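Local coordinates for putative pneumococcal surface protein (Streptococcus pneumoniae, PDB 4CNL) that binds choline through a solenoid of short repeats and so probably attaches to the choline-bearing teichoic acids of the pneumococcal cell wall, at residues 26-40 with 49-61. Residues are numbered along the deposited sequence; the frame is centred on the assembly and turned at random.
Sequences WQGSYYLKADGKMAQ and YQAWYYLKSDGSY. With CHT (choline ion), chain I; CHT (choline ion), chain D; CHT (choline ion), chain H.
Trp26 presents the edge of its six-membered ring to one face of Tyr53: CZ2 lies 3.7 Å from Tyr53 CG with planes at 70°, a T-shaped pair. Leu55 CD1 and Tyr61 CB meet the same end of the indole, while Leu55 CG packs 3.7 Å from Ala39 CB. A choline ion lies over one indole face. Its C8 sits over the centre of the Tyr61 ring and C7 is 3.5 Å from Tyr49 CZ, so aromatic rings face the ammonium methyls from several sides, with Gly28 O near C6. A second choline is held by Tyr30, a face under its C7, by Met38 SD, 3.7 Å from C5, and by Asp58 O, which accepts from O6 (3.1 Å); Gly59 packs against Tyr30 and Met38.

Tyr61 N donates to Ser29 O (3.0 Å), and Tyr61 CG sits between backbone N and carbonyl carbon (chi1 69°), turning the ring edge toward Ser29. Trp26 NE1 is hydrogen-bonded to the Asp46 carboxylate, which probably helps hold the indole's rotation. A water links Tyr31 N to Gly59 O and Ala39 O.

Hairpins 25-32 and 42-55, loops 33-40 and 56-61, and, for the second site, Trp5 and Trp12 contribute to choline sites characteristic of the choline-binding repeat solenoid.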
loop_
_atom_site.group_PDB
_atom_site.type_symbol
_atom_site.label_atom_id
_atom_site.label_comp_id
_atom_site.label_asym_id
_atom_site.label_seq_id
_atom_site.Cartn_x
_atom_site.Cartn_y
_atom_site.Cartn_z
ATOM N N TRP A 26 10.380 24.085 4.044
ATOM C CA TRP A 26 11.354 23.197 3.451
ATOM C C TRP A 26 12.597 23.942 2.993
ATOM O O TRP A 26 12.525 25.083 2.526
ATOM C CB TRP A 26 10.744 22.457 2.264
ATOM C CG TRP A 26 9.694 21.485 2.693
ATOM C CD1 TRP A 26 8.362 21.733 2.841
ATOM C CD2 TRP A 26 9.900 20.116 3.087
ATOM N NE1 TRP A 26 7.719 20.597 3.282
ATOM C CE2 TRP A 26 8.640 19.594 3.440
ATOM C CE3 TRP A 26 11.022 19.280 3.150
ATOM C CZ2 TRP A 26 8.470 18.270 3.858
ATOM C CZ3 TRP A 26 10.860 17.974 3.572
ATOM C CH2 TRP A 26 9.588 17.478 3.912
ATOM N N GLN A 27 13.730 23.279 3.137
ATOM C CA GLN A 27 14.963 23.670 2.473
ATOM C C GLN A 27 15.535 22.405 1.851
ATOM O O GLN A 27 16.039 21.522 2.550
ATOM C CB GLN A 27 15.961 24.313 3.438
ATOM C CG GLN A 27 17.343 24.493 2.829
ATOM C CD GLN A 27 17.329 25.392 1.619
ATOM O OE1 GLN A 27 16.457 26.252 1.481
ATOM N NE2 GLN A 27 18.301 25.207 0.733
ATOM N N GLY A 28 15.418 22.302 0.532
ATOM C CA GLY A 28 15.836 21.092 -0.149
ATOM C C GLY A 28 15.034 19.927 0.401
ATOM O O GLY A 28 13.807 19.995 0.481
ATOM N N SER A 29 15.736 18.880 0.817
ATOM C CA SER A 29 15.106 17.662 1.320
ATOM C C SER A 29 14.767 17.722 2.811
ATOM O O SER A 29 14.260 16.753 3.388
ATOM C CB SER A 29 16.017 16.466 1.051
ATOM O OG SER A 29 16.282 16.341 -0.333
ATOM N N TYR A 30 15.037 18.866 3.423
ATOM C CA TYR A 30 14.921 19.026 4.872
ATOM C C TYR A 30 13.815 19.984 5.257
ATOM O O TYR A 30 13.474 20.903 4.504
ATOM C CB TYR A 30 16.256 19.521 5.449
ATOM C CG TYR A 30 17.409 18.669 4.986
ATOM C CD1 TYR A 30 17.748 17.507 5.667
ATOM C CD2 TYR A 30 18.130 19.005 3.845
ATOM C CE1 TYR A 30 18.791 16.703 5.233
ATOM C CE2 TYR A 30 19.176 18.205 3.405
ATOM C CZ TYR A 30 19.501 17.059 4.109
ATOM O OH TYR A 30 20.539 16.264 3.683
ATOM N N TYR A 31 13.256 19.780 6.445
ATOM C CA TYR A 31 12.174 20.632 6.912
ATOM C C TYR A 31 12.565 21.361 8.193
ATOM O O TYR A 31 12.987 20.726 9.157
ATOM C CB TYR A 31 10.901 19.800 7.157
ATOM C CG TYR A 31 9.745 20.672 7.551
ATOM C CD1 TYR A 31 9.042 21.390 6.587
ATOM C CD2 TYR A 31 9.382 20.827 8.890
ATOM C CE1 TYR A 31 7.996 22.228 6.938
ATOM C CE2 TYR A 31 8.323 21.655 9.255
ATOM C CZ TYR A 31 7.640 22.358 8.269
ATOM O OH TYR A 31 6.600 23.202 8.594
ATOM N N LEU A 32 12.416 22.686 8.198
ATOM C CA LEU A 32 12.711 23.494 9.380
ATOM C C LEU A 32 11.426 23.767 10.151
ATOM O O LEU A 32 10.447 24.289 9.603
ATOM C CB LEU A 32 13.392 24.810 8.989
ATOM C CG LEU A 32 14.817 24.777 8.412
ATOM C CD1 LEU A 32 15.736 23.887 9.227
ATOM C CD2 LEU A 32 14.811 24.342 6.936
ATOM N N LYS A 33 11.431 23.412 11.431
ATOM C CA LYS A 33 10.229 23.504 12.255
ATOM C C LYS A 33 9.975 24.933 12.762
ATOM O O LYS A 33 10.654 25.875 12.360
ATOM C CB LYS A 33 10.338 22.514 13.416
ATOM C CG LYS A 33 10.444 21.072 12.932
ATOM C CD LYS A 33 10.470 20.055 14.078
ATOM C CE LYS A 33 11.789 20.096 14.838
ATOM N NZ LYS A 33 11.905 18.953 15.808
ATOM N N ALA A 34 8.987 25.090 13.638
ATOM C CA ALA A 34 8.546 26.422 14.046
ATOM C C ALA A 34 9.624 27.214 14.784
ATOM O O ALA A 34 9.632 28.449 14.745
ATOM C CB ALA A 34 7.282 26.316 14.911
ATOM N N ASP A 35 10.533 26.505 15.452
ATOM C CA ASP A 35 11.611 27.157 16.187
ATOM C C ASP A 35 12.886 27.233 15.343
ATOM O O ASP A 35 13.919 27.690 15.817
ATOM C CB ASP A 35 11.892 26.423 17.508
ATOM C CG ASP A 35 12.124 24.936 17.319
ATOM O OD1 ASP A 35 12.221 24.481 16.161
ATOM O OD2 ASP A 35 12.209 24.208 18.338
ATOM N N GLY A 36 12.803 26.780 14.092
ATOM C CA GLY A 36 13.954 26.799 13.204
ATOM C C GLY A 36 14.750 25.505 13.219
ATOM O O GLY A 36 15.654 25.330 12.409
ATOM N N LYS A 37 14.439 24.596 14.137
ATOM C CA LYS A 37 15.214 23.357 14.217
ATOM C C LYS A 37 14.846 22.422 13.088
ATOM O O LYS A 37 13.666 22.247 12.794
ATOM C CB LYS A 37 14.991 22.652 15.552
ATOM C CG LYS A 37 15.415 23.472 16.758
ATOM C CD LYS A 37 15.246 22.665 18.037
ATOM C CE LYS A 37 15.575 23.505 19.270
ATOM N NZ LYS A 37 15.270 22.779 20.532
ATOM N N MET A 38 15.860 21.823 12.469
ATOM C CA MET A 38 15.635 20.778 11.460
ATOM C C MET A 38 14.882 19.578 12.035
ATOM O O MET A 38 15.275 19.023 13.059
ATOM C CB MET A 38 16.972 20.314 10.885
ATOM C CG MET A 38 16.832 19.304 9.767
ATOM S SD MET A 38 18.394 18.593 9.248
ATOM C CE MET A 38 18.742 17.479 10.594
ATOM N N ALA A 39 13.800 19.174 11.374
ATOM C CA ALA A 39 13.091 17.958 11.771
ATOM C C ALA A 39 13.966 16.724 11.572
ATOM O O ALA A 39 14.726 16.620 10.605
ATOM C CB ALA A 39 11.781 17.827 10.993
ATOM N N GLN A 40 13.863 15.780 12.504
ATOM C CA GLN A 40 14.675 14.583 12.443
ATOM C C GLN A 40 13.934 13.426 13.104
ATOM O O GLN A 40 13.392 13.579 14.207
ATOM C CB GLN A 40 16.021 14.813 13.126
ATOM C CG GLN A 40 17.011 13.693 12.921
ATOM C CD GLN A 40 18.367 14.018 13.520
ATOM O OE1 GLN A 40 19.010 14.992 13.128
ATOM N NE2 GLN A 40 18.804 13.206 14.478
ATOM N N TYR A 49 1.094 21.507 1.538
ATOM C CA TYR A 49 1.068 20.373 0.616
ATOM C C TYR A 49 -0.083 19.431 0.929
ATOM O O TYR A 49 -0.303 18.463 0.201
ATOM C CB TYR A 49 2.386 19.590 0.665
ATOM C CG TYR A 49 3.543 20.262 -0.038
ATOM C CD1 TYR A 49 3.792 20.032 -1.384
ATOM C CD2 TYR A 49 4.392 21.118 0.646
ATOM C CE1 TYR A 49 4.852 20.640 -2.029
ATOM C CE2 TYR A 49 5.452 21.735 0.008
ATOM C CZ TYR A 49 5.677 21.490 -1.328
ATOM O OH TYR A 49 6.734 22.101 -1.963
ATOM N N GLN A 50 -0.799 19.723 2.013
ATOM C CA GLN A 50 -1.880 18.881 2.512
ATOM C C GLN A 50 -1.447 17.419 2.638
ATOM O O GLN A 50 -2.119 16.522 2.130
ATOM C CB GLN A 50 -3.113 18.989 1.607
ATOM C CG GLN A 50 -3.884 20.291 1.747
ATOM C CD GLN A 50 -3.509 21.323 0.702
ATOM O OE1 GLN A 50 -2.340 21.474 0.347
ATOM N NE2 GLN A 50 -4.509 22.038 0.195
ATOM N N ALA A 51 -0.322 17.184 3.310
ATOM C CA ALA A 51 0.241 15.839 3.391
ATOM C C ALA A 51 1.183 15.653 4.572
ATOM O O ALA A 51 1.821 16.595 5.040
ATOM C CB ALA A 51 0.968 15.498 2.094
ATOM N N TRP A 52 1.254 14.422 5.054
ATOM C CA TRP A 52 2.256 14.024 6.022
ATOM C C TRP A 52 3.567 13.664 5.331
ATOM O O TRP A 52 3.572 13.056 4.254
ATOM C CB TRP A 52 1.795 12.802 6.821
ATOM C CG TRP A 52 0.719 13.051 7.817
ATOM C CD1 TRP A 52 -0.623 12.832 7.653
ATOM C CD2 TRP A 52 0.887 13.543 9.152
ATOM N NE1 TRP A 52 -1.295 13.167 8.805
ATOM C CE2 TRP A 52 -0.391 13.604 9.738
ATOM C CE3 TRP A 52 2.001 13.935 9.907
ATOM C CZ2 TRP A 52 -0.592 14.043 11.046
ATOM C CZ3 TRP A 52 1.799 14.369 11.206
ATOM C CH2 TRP A 52 0.514 14.422 11.759
ATOM N N TYR A 53 4.670 14.003 5.991
ATOM C CA TYR A 53 6.014 13.617 5.556
ATOM C C TYR A 53 6.775 13.030 6.726
ATOM O O TYR A 53 6.542 13.420 7.867
ATOM C CB TYR A 53 6.779 14.826 5.010
ATOM C CG TYR A 53 6.158 15.438 3.783
ATOM C CD1 TYR A 53 5.116 16.364 3.890
ATOM C CD2 TYR A 53 6.608 15.093 2.520
ATOM C CE1 TYR A 53 4.552 16.929 2.756
ATOM C CE2 TYR A 53 6.048 15.645 1.385
ATOM C CZ TYR A 53 5.022 16.558 1.508
ATOM O OH TYR A 53 4.471 17.110 0.373
ATOM N N TYR A 54 7.675 12.092 6.447
ATOM C CA TYR A 54 8.556 11.559 7.479
ATOM C C TYR A 54 9.987 11.989 7.238
ATOM O O TYR A 54 10.578 11.657 6.210
ATOM C CB TYR A 54 8.497 10.033 7.549
ATOM C CG TYR A 54 9.291 9.526 8.726
ATOM C CD1 TYR A 54 8.810 9.686 10.020
ATOM C CD2 TYR A 54 10.537 8.947 8.556
ATOM C CE1 TYR A 54 9.537 9.254 11.112
ATOM C CE2 TYR A 54 11.277 8.511 9.648
ATOM C CZ TYR A 54 10.767 8.665 10.917
ATOM O OH TYR A 54 11.489 8.239 12.003
ATOM N N LEU A 55 10.546 12.735 8.189
ATOM C CA LEU A 55 11.957 13.085 8.106
ATOM C C LEU A 55 12.801 12.005 8.776
ATOM O O LEU A 55 12.584 11.656 9.939
ATOM C CB LEU A 55 12.219 14.460 8.730
ATOM C CG LEU A 55 11.594 15.654 7.995
ATOM C CD1 LEU A 55 11.803 15.573 6.463
ATOM C CD2 LEU A 55 10.110 15.831 8.350
ATOM N N LYS A 56 13.764 11.482 8.026
ATOM C CA LYS A 56 14.621 10.395 8.491
ATOM C C LYS A 56 15.652 10.872 9.512
ATOM O O LYS A 56 15.650 12.037 9.919
ATOM C CB LYS A 56 15.309 9.738 7.294
ATOM C CG LYS A 56 14.319 9.036 6.369
ATOM C CD LYS A 56 14.996 8.399 5.163
ATOM C CE LYS A 56 15.439 9.436 4.154
ATOM N NZ LYS A 56 16.060 8.811 2.951
ATOM N N SER A 57 16.530 9.964 9.927
ATOM C CA SER A 57 17.507 10.266 10.976
ATOM C C SER A 57 18.532 11.303 10.536
ATOM O O SER A 57 19.127 11.985 11.367
ATOM C CB SER A 57 18.225 8.990 11.418
ATOM O OG SER A 57 19.032 8.485 10.367
ATOM N N ASP A 58 18.749 11.421 9.233
ATOM C CA ASP A 58 19.662 12.439 8.739
ATOM C C ASP A 58 18.923 13.722 8.385
ATOM O O ASP A 58 19.526 14.663 7.881
ATOM C CB ASP A 58 20.453 11.934 7.523
ATOM C CG ASP A 58 19.570 11.354 6.429
ATOM O OD1 ASP A 58 18.381 11.733 6.312
ATOM O OD2 ASP A 58 20.078 10.507 5.663
ATOM N N GLY A 59 17.618 13.751 8.645
ATOM C CA GLY A 59 16.809 14.925 8.351
ATOM C C GLY A 59 16.115 14.891 6.996
ATOM O O GLY A 59 15.170 15.634 6.766
ATOM N N SER A 60 16.573 14.034 6.091
ATOM C CA SER A 60 16.030 14.047 4.733
ATOM C C SER A 60 14.692 13.322 4.674
ATOM O O SER A 60 14.481 12.336 5.383
ATOM C CB SER A 60 17.020 13.427 3.758
ATOM O OG SER A 60 17.351 12.113 4.166
ATOM N N TYR A 61 13.778 13.795 3.837
ATOM C CA TYR A 61 12.462 13.159 3.831
ATOM C C TYR A 61 12.535 11.796 3.179
ATOM O O TYR A 61 13.327 11.564 2.256
ATOM C CB TYR A 61 11.409 14.033 3.139
ATOM C CG TYR A 61 11.566 14.200 1.647
ATOM C CD1 TYR A 61 12.406 15.179 1.116
ATOM C CD2 TYR A 61 10.854 13.395 0.760
ATOM C CE1 TYR A 61 12.542 15.344 -0.251
ATOM C CE2 TYR A 61 10.986 13.555 -0.608
ATOM C CZ TYR A 61 11.829 14.525 -1.106
ATOM O OH TYR A 61 11.945 14.674 -2.464
HETATM C C4 CHT I . 9.935 17.124 -2.765
HETATM C C5 CHT I . 8.909 18.098 -2.193
HETATM C C6 CHT I . 10.395 18.987 -0.560
HETATM C C7 CHT I . 8.049 19.084 -0.255
HETATM C C8 CHT I . 9.187 17.033 -0.108
HETATM O O6 CHT I . 10.971 17.849 -3.412
HETATM N N1 CHT I . 9.138 18.305 -0.778
HETATM C C4 CHT D . 22.932 16.839 8.596
HETATM C C5 CHT D . 21.935 17.947 8.263
HETATM C C6 CHT D . 22.878 17.849 6.091
HETATM C C7 CHT D . 21.288 19.498 6.626
HETATM C C8 CHT D . 23.461 19.602 7.541
HETATM O O6 CHT D . 22.219 15.654 8.933
HETATM N N1 CHT D . 22.396 18.726 7.131
HETATM C C4 CHT H . 1.192 8.269 13.222
HETATM C C5 CHT H . 0.253 8.624 12.066
HETATM C C6 CHT H . 0.066 9.855 10.059
HETATM C C7 CHT H . 1.589 10.529 11.719
HETATM C C8 CHT H . 1.996 8.577 10.466
HETATM O O6 CHT H . 0.556 7.351 14.104
HETATM N N1 CHT H . 0.979 9.395 11.074
HETATM O O HOH W 1 14.413 17.784 8.019
#